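Local coordinates for protein tapirin (Caldicellulosiruptor kristjanssonii, PDB 6N2B) that probably binds cellulose through its C-terminal beta-helical domain, helping the thermophilic bacterium to adhere to plant biomass, and carries a bound calcium ion, at residues A[498-511]-A[521-533]. Numbering follows the deposited sequence.
Sequences YNPTTGKLVIEGAI and NISGAGIELIYKR
Ile507 and Leu529 meet on the inward face of two parallel strands, 504-508 and 526-531, where CG2 of Ile507 lies 4.0 Å from CD1 of Leu529. The first torsion of Leu529 (chi1 167°) sets its CG anti to the backbone N, and the fork then spreads: CD1 goes to Ile507, while CD2 reaches CD1 of Ile511 at 3.8 Å, past the corner at Gly509. With an alanine here, Ile507 and Ile511 would probably lose the partner they share and a gap would open between them. On the same face Ile507 also sends CD1 across to CG2 of Ile527, at 3.9 Å, and Ile527 runs alongside Leu505; branched aliphatic chains suit this buried row, where neighbours on adjacent strands pack together. The other face is mixed: partly exposed Lys504 and Glu528 pack by their aliphatic stems, CD to CB at 3.8 Å, while the carboxylate of Glu528 bridges to Arg224. Backbone bonds tie the strands together, among them a nearly straight one from Glu528 N to Leu505 O (2.9 Å, 174°). Gly509 turns the corner at backbone angles that would jam a side chain against the preceding carbonyl. Parallel, in-register strands stacking aliphatic residues inward are characteristic of successive beta-helix coils.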
loop_
_atom_site.group_PDB
_atom_site.type_symbol
_atom_site.label_atom_id
_atom_site.label_comp_id
_atom_site.label_asym_id
_atom_site.label_seq_id
_atom_site.Cartn_x
_atom_site.Cartn_y
_atom_site.Cartn_z
ATOM N N TYR A 498 -0.552 -22.049 -8.441
ATOM C CA TYR A 498 0.122 -22.413 -7.205
ATOM C C TYR A 498 1.507 -22.958 -7.515
ATOM O O TYR A 498 1.660 -23.843 -8.359
ATOM C CB TYR A 498 -0.687 -23.445 -6.423
ATOM C CG TYR A 498 0.043 -23.953 -5.209
ATOM C CD1 TYR A 498 0.104 -23.192 -4.040
ATOM C CD2 TYR A 498 0.694 -25.179 -5.231
ATOM C CE1 TYR A 498 0.784 -23.648 -2.918
ATOM C CE2 TYR A 498 1.380 -25.643 -4.120
ATOM C CZ TYR A 498 1.427 -24.875 -2.965
ATOM O OH TYR A 498 2.114 -25.341 -1.861
ATOM N N ASN A 499 2.513 -22.408 -6.840
ATOM C CA ASN A 499 3.896 -22.838 -6.962
ATOM C C ASN A 499 4.209 -23.671 -5.729
ATOM O O ASN A 499 4.183 -23.134 -4.607
ATOM C CB ASN A 499 4.819 -21.618 -7.051
ATOM C CG ASN A 499 6.301 -21.967 -7.258
ATOM O OD1 ASN A 499 6.744 -23.086 -7.009
ATOM N ND2 ASN A 499 7.079 -20.972 -7.698
ATOM N N PRO A 500 4.467 -24.976 -5.867
ATOM C CA PRO A 500 4.721 -25.789 -4.671
ATOM C C PRO A 500 6.063 -25.486 -4.038
ATOM O O PRO A 500 6.225 -25.688 -2.828
ATOM C CB PRO A 500 4.649 -27.233 -5.197
ATOM C CG PRO A 500 4.460 -27.139 -6.698
ATOM C CD PRO A 500 4.706 -25.731 -7.108
ATOM N N THR A 501 7.022 -24.990 -4.821
ATOM C CA THR A 501 8.332 -24.651 -4.285
ATOM C C THR A 501 8.259 -23.464 -3.332
ATOM O O THR A 501 8.846 -23.504 -2.244
ATOM C CB THR A 501 9.290 -24.367 -5.435
ATOM O OG1 THR A 501 9.213 -25.448 -6.376
ATOM C CG2 THR A 501 10.712 -24.219 -4.928
ATOM N N THR A 502 7.547 -22.398 -3.715
ATOM C CA THR A 502 7.412 -21.239 -2.832
ATOM C C THR A 502 6.180 -21.301 -1.931
ATOM O O THR A 502 6.052 -20.460 -1.036
ATOM C CB THR A 502 7.380 -19.924 -3.639
ATOM O OG1 THR A 502 6.060 -19.675 -4.149
ATOM C CG2 THR A 502 8.351 -19.970 -4.788
ATOM N N GLY A 503 5.286 -22.268 -2.133
ATOM C CA GLY A 503 4.047 -22.313 -1.376
ATOM C C GLY A 503 3.139 -21.126 -1.608
ATOM O O GLY A 503 2.382 -20.741 -0.706
ATOM N N LYS A 504 3.190 -20.526 -2.796
ATOM C CA LYS A 504 2.421 -19.324 -3.078
ATOM C C LYS A 504 1.599 -19.475 -4.356
ATOM O O LYS A 504 2.043 -20.071 -5.339
ATOM C CB LYS A 504 3.328 -18.089 -3.218
ATOM C CG LYS A 504 4.175 -17.736 -2.011
ATOM C CD LYS A 504 4.678 -16.303 -2.139
ATOM C CE LYS A 504 5.787 -15.973 -1.149
ATOM N NZ LYS A 504 5.798 -16.857 0.046
ATOM N N LEU A 505 0.397 -18.927 -4.325
ATOM C CA LEU A 505 -0.358 -18.642 -5.532
ATOM C C LEU A 505 0.267 -17.446 -6.239
ATOM O O LEU A 505 0.316 -16.354 -5.672
ATOM C CB LEU A 505 -1.783 -18.319 -5.128
ATOM C CG LEU A 505 -2.958 -18.694 -5.980
ATOM C CD1 LEU A 505 -2.705 -20.045 -6.635
ATOM C CD2 LEU A 505 -4.134 -18.742 -5.013
ATOM N N VAL A 506 0.747 -17.623 -7.460
ATOM C CA VAL A 506 1.398 -16.538 -8.196
ATOM C C VAL A 506 0.421 -15.984 -9.240
ATOM O O VAL A 506 0.250 -16.545 -10.328
ATOM C CB VAL A 506 2.711 -17.003 -8.828
ATOM C CG1 VAL A 506 3.319 -15.889 -9.635
ATOM C CG2 VAL A 506 3.677 -17.459 -7.746
ATOM N N ILE A 507 -0.216 -14.861 -8.928
ATOM C CA ILE A 507 -1.103 -14.182 -9.859
ATOM C C ILE A 507 -0.340 -13.052 -10.535
ATOM O O ILE A 507 0.095 -12.103 -9.869
ATOM C CB ILE A 507 -2.346 -13.636 -9.150
ATOM C CG1 ILE A 507 -3.105 -14.771 -8.454
ATOM C CG2 ILE A 507 -3.223 -12.902 -10.152
ATOM C CD1 ILE A 507 -3.875 -14.325 -7.234
ATOM N N GLU A 508 -0.199 -13.135 -11.857
ATOM C CA GLU A 508 0.418 -12.087 -12.659
ATOM C C GLU A 508 -0.698 -11.321 -13.368
ATOM O O GLU A 508 -1.380 -11.877 -14.242
ATOM C CB GLU A 508 1.391 -12.683 -13.672
ATOM C CG GLU A 508 2.464 -13.588 -13.076
ATOM C CD GLU A 508 3.714 -13.691 -13.967
ATOM O OE1 GLU A 508 3.878 -12.830 -14.855
ATOM O OE2 GLU A 508 4.538 -14.621 -13.783
ATOM N N GLY A 509 -0.876 -10.042 -13.006
ATOM C CA GLY A 509 -1.953 -9.230 -13.548
ATOM C C GLY A 509 -2.376 -8.150 -12.570
ATOM O O GLY A 509 -1.565 -7.273 -12.270
ATOM N N ALA A 510 -3.610 -8.180 -12.063
ATOM C CA ALA A 510 -4.067 -7.144 -11.140
ATOM C C ALA A 510 -5.436 -7.529 -10.596
ATOM O O ALA A 510 -6.125 -8.378 -11.158
ATOM C CB ALA A 510 -4.137 -5.761 -11.800
ATOM N N ILE A 511 -5.821 -6.883 -9.499
ATOM C CA ILE A 511 -7.058 -7.178 -8.785
ATOM C C ILE A 511 -7.805 -5.868 -8.567
ATOM O O ILE A 511 -7.271 -4.936 -7.954
ATOM C CB ILE A 511 -6.791 -7.886 -7.445
ATOM C CG1 ILE A 511 -5.922 -9.126 -7.680
ATOM C CG2 ILE A 511 -8.083 -8.269 -6.765
ATOM C CD1 ILE A 511 -5.391 -9.774 -6.414
ATOM N N ASN A 521 -9.052 -14.276 1.120
ATOM C CA ASN A 521 -8.893 -15.386 2.044
ATOM C C ASN A 521 -8.296 -16.556 1.293
ATOM O O ASN A 521 -8.651 -16.801 0.141
ATOM C CB ASN A 521 -10.213 -15.796 2.663
ATOM C CG ASN A 521 -10.804 -14.704 3.521
ATOM O OD1 ASN A 521 -10.162 -14.222 4.459
ATOM N ND2 ASN A 521 -12.039 -14.302 3.208
ATOM N N ILE A 522 -7.384 -17.274 1.941
ATOM C CA ILE A 522 -6.739 -18.412 1.310
ATOM C C ILE A 522 -6.261 -19.332 2.416
ATOM O O ILE A 522 -5.877 -18.877 3.497
ATOM C CB ILE A 522 -5.588 -17.953 0.383
ATOM C CG1 ILE A 522 -4.855 -19.150 -0.209
ATOM C CG2 ILE A 522 -4.641 -17.098 1.137
ATOM C CD1 ILE A 522 -3.832 -18.774 -1.263
ATOM N N SER A 523 -6.300 -20.632 2.145
ATOM C CA SER A 523 -5.993 -21.668 3.122
ATOM C C SER A 523 -4.668 -22.325 2.764
ATOM O O SER A 523 -4.557 -22.966 1.713
ATOM C CB SER A 523 -7.106 -22.708 3.159
ATOM O OG SER A 523 -8.353 -22.069 2.952
ATOM N N GLY A 524 -3.674 -22.169 3.637
ATOM C CA GLY A 524 -2.426 -22.890 3.495
ATOM C C GLY A 524 -1.509 -22.443 2.377
ATOM O O GLY A 524 -0.779 -23.277 1.832
ATOM N N ALA A 525 -1.509 -21.155 2.025
ATOM C CA ALA A 525 -0.596 -20.648 1.002
ATOM C C ALA A 525 -0.604 -19.124 1.015
ATOM O O ALA A 525 -1.578 -18.500 1.435
ATOM C CB ALA A 525 -0.964 -21.164 -0.396
ATOM N N GLY A 526 0.497 -18.538 0.561
ATOM C CA GLY A 526 0.569 -17.111 0.361
ATOM C C GLY A 526 0.298 -16.701 -1.080
ATOM O O GLY A 526 0.324 -17.512 -1.999
ATOM N N ILE A 527 0.013 -15.416 -1.267
ATOM C CA ILE A 527 -0.192 -14.833 -2.587
ATOM C C ILE A 527 1.052 -14.046 -2.960
ATOM O O ILE A 527 1.573 -13.276 -2.148
ATOM C CB ILE A 527 -1.425 -13.917 -2.609
ATOM C CG1 ILE A 527 -2.609 -14.596 -1.927
ATOM C CG2 ILE A 527 -1.738 -13.486 -4.031
ATOM C CD1 ILE A 527 -3.351 -15.530 -2.782
ATOM N N GLU A 528 1.523 -14.227 -4.178
ATOM C CA GLU A 528 2.536 -13.367 -4.770
ATOM C C GLU A 528 1.855 -12.747 -5.980
ATOM O O GLU A 528 1.739 -13.399 -7.019
ATOM C CB GLU A 528 3.776 -14.169 -5.149
ATOM C CG GLU A 528 4.719 -13.518 -6.172
ATOM C CD GLU A 528 5.886 -12.802 -5.520
ATOM O OE1 GLU A 528 6.232 -13.165 -4.360
ATOM O OE2 GLU A 528 6.444 -11.873 -6.164
ATOM N N LEU A 529 1.372 -11.512 -5.839
ATOM C CA LEU A 529 0.697 -10.801 -6.926
ATOM C C LEU A 529 1.716 -9.934 -7.661
ATOM O O LEU A 529 2.185 -8.923 -7.129
ATOM C CB LEU A 529 -0.447 -9.945 -6.393
ATOM C CG LEU A 529 -1.035 -8.926 -7.378
ATOM C CD1 LEU A 529 -1.677 -9.646 -8.531
ATOM C CD2 LEU A 529 -2.067 -8.049 -6.722
ATOM N N ILE A 530 2.059 -10.317 -8.881
ATOM C CA ILE A 530 3.043 -9.591 -9.680
ATOM C C ILE A 530 2.287 -8.710 -10.664
ATOM O O ILE A 530 1.639 -9.216 -11.584
ATOM C CB ILE A 530 3.993 -10.549 -10.419
ATOM C CG1 ILE A 530 4.580 -11.583 -9.462
ATOM C CG2 ILE A 530 5.092 -9.780 -11.127
ATOM C CD1 ILE A 530 5.745 -12.349 -10.067
ATOM N N TYR A 531 2.380 -7.393 -10.504
ATOM C CA TYR A 531 1.641 -6.497 -11.389
ATOM C C TYR A 531 2.100 -6.671 -12.838
ATOM O O TYR A 531 3.299 -6.743 -13.127
ATOM C CB TYR A 531 1.809 -5.042 -10.933
ATOM C CG TYR A 531 1.388 -4.017 -11.971
ATOM C CD1 TYR A 531 0.046 -3.699 -12.163
ATOM C CD2 TYR A 531 2.339 -3.367 -12.763
ATOM C CE1 TYR A 531 -0.335 -2.765 -13.112
ATOM C CE2 TYR A 531 1.978 -2.444 -13.702
ATOM C CZ TYR A 531 0.637 -2.144 -13.886
ATOM O OH TYR A 531 0.262 -1.214 -14.840
ATOM N N LYS A 532 1.137 -6.781 -13.745
ATOM C CA LYS A 532 1.398 -6.762 -15.183
ATOM C C LYS A 532 0.293 -5.953 -15.846
ATOM O O LYS A 532 -0.884 -6.324 -15.761
ATOM C CB LYS A 532 1.463 -8.175 -15.782
ATOM C CG LYS A 532 2.618 -9.042 -15.274
ATOM C CD LYS A 532 3.945 -8.717 -15.964
ATOM C CE LYS A 532 5.116 -9.465 -15.323
ATOM N NZ LYS A 532 6.420 -9.361 -16.068
ATOM N N ARG A 533 0.663 -4.835 -16.467
ATOM C CA ARG A 533 -0.319 -3.982 -17.123
ATOM C C ARG A 533 -1.061 -4.745 -18.209
ATOM O O ARG A 533 -0.445 -5.446 -19.021
ATOM C CB ARG A 533 0.360 -2.761 -17.731
ATOM C CG ARG A 533 -0.617 -1.697 -18.157
ATOM C CD ARG A 533 0.093 -0.519 -18.784
ATOM N NE ARG A 533 -0.685 0.685 -18.552
ATOM C CZ ARG A 533 -0.481 1.521 -17.538
ATOM N NH1 ARG A 533 -1.269 2.585 -17.399
ATOM N NH2 ARG A 533 0.508 1.297 -16.667
HETATM O O HOH W 1 1.977 -24.005 1.156
#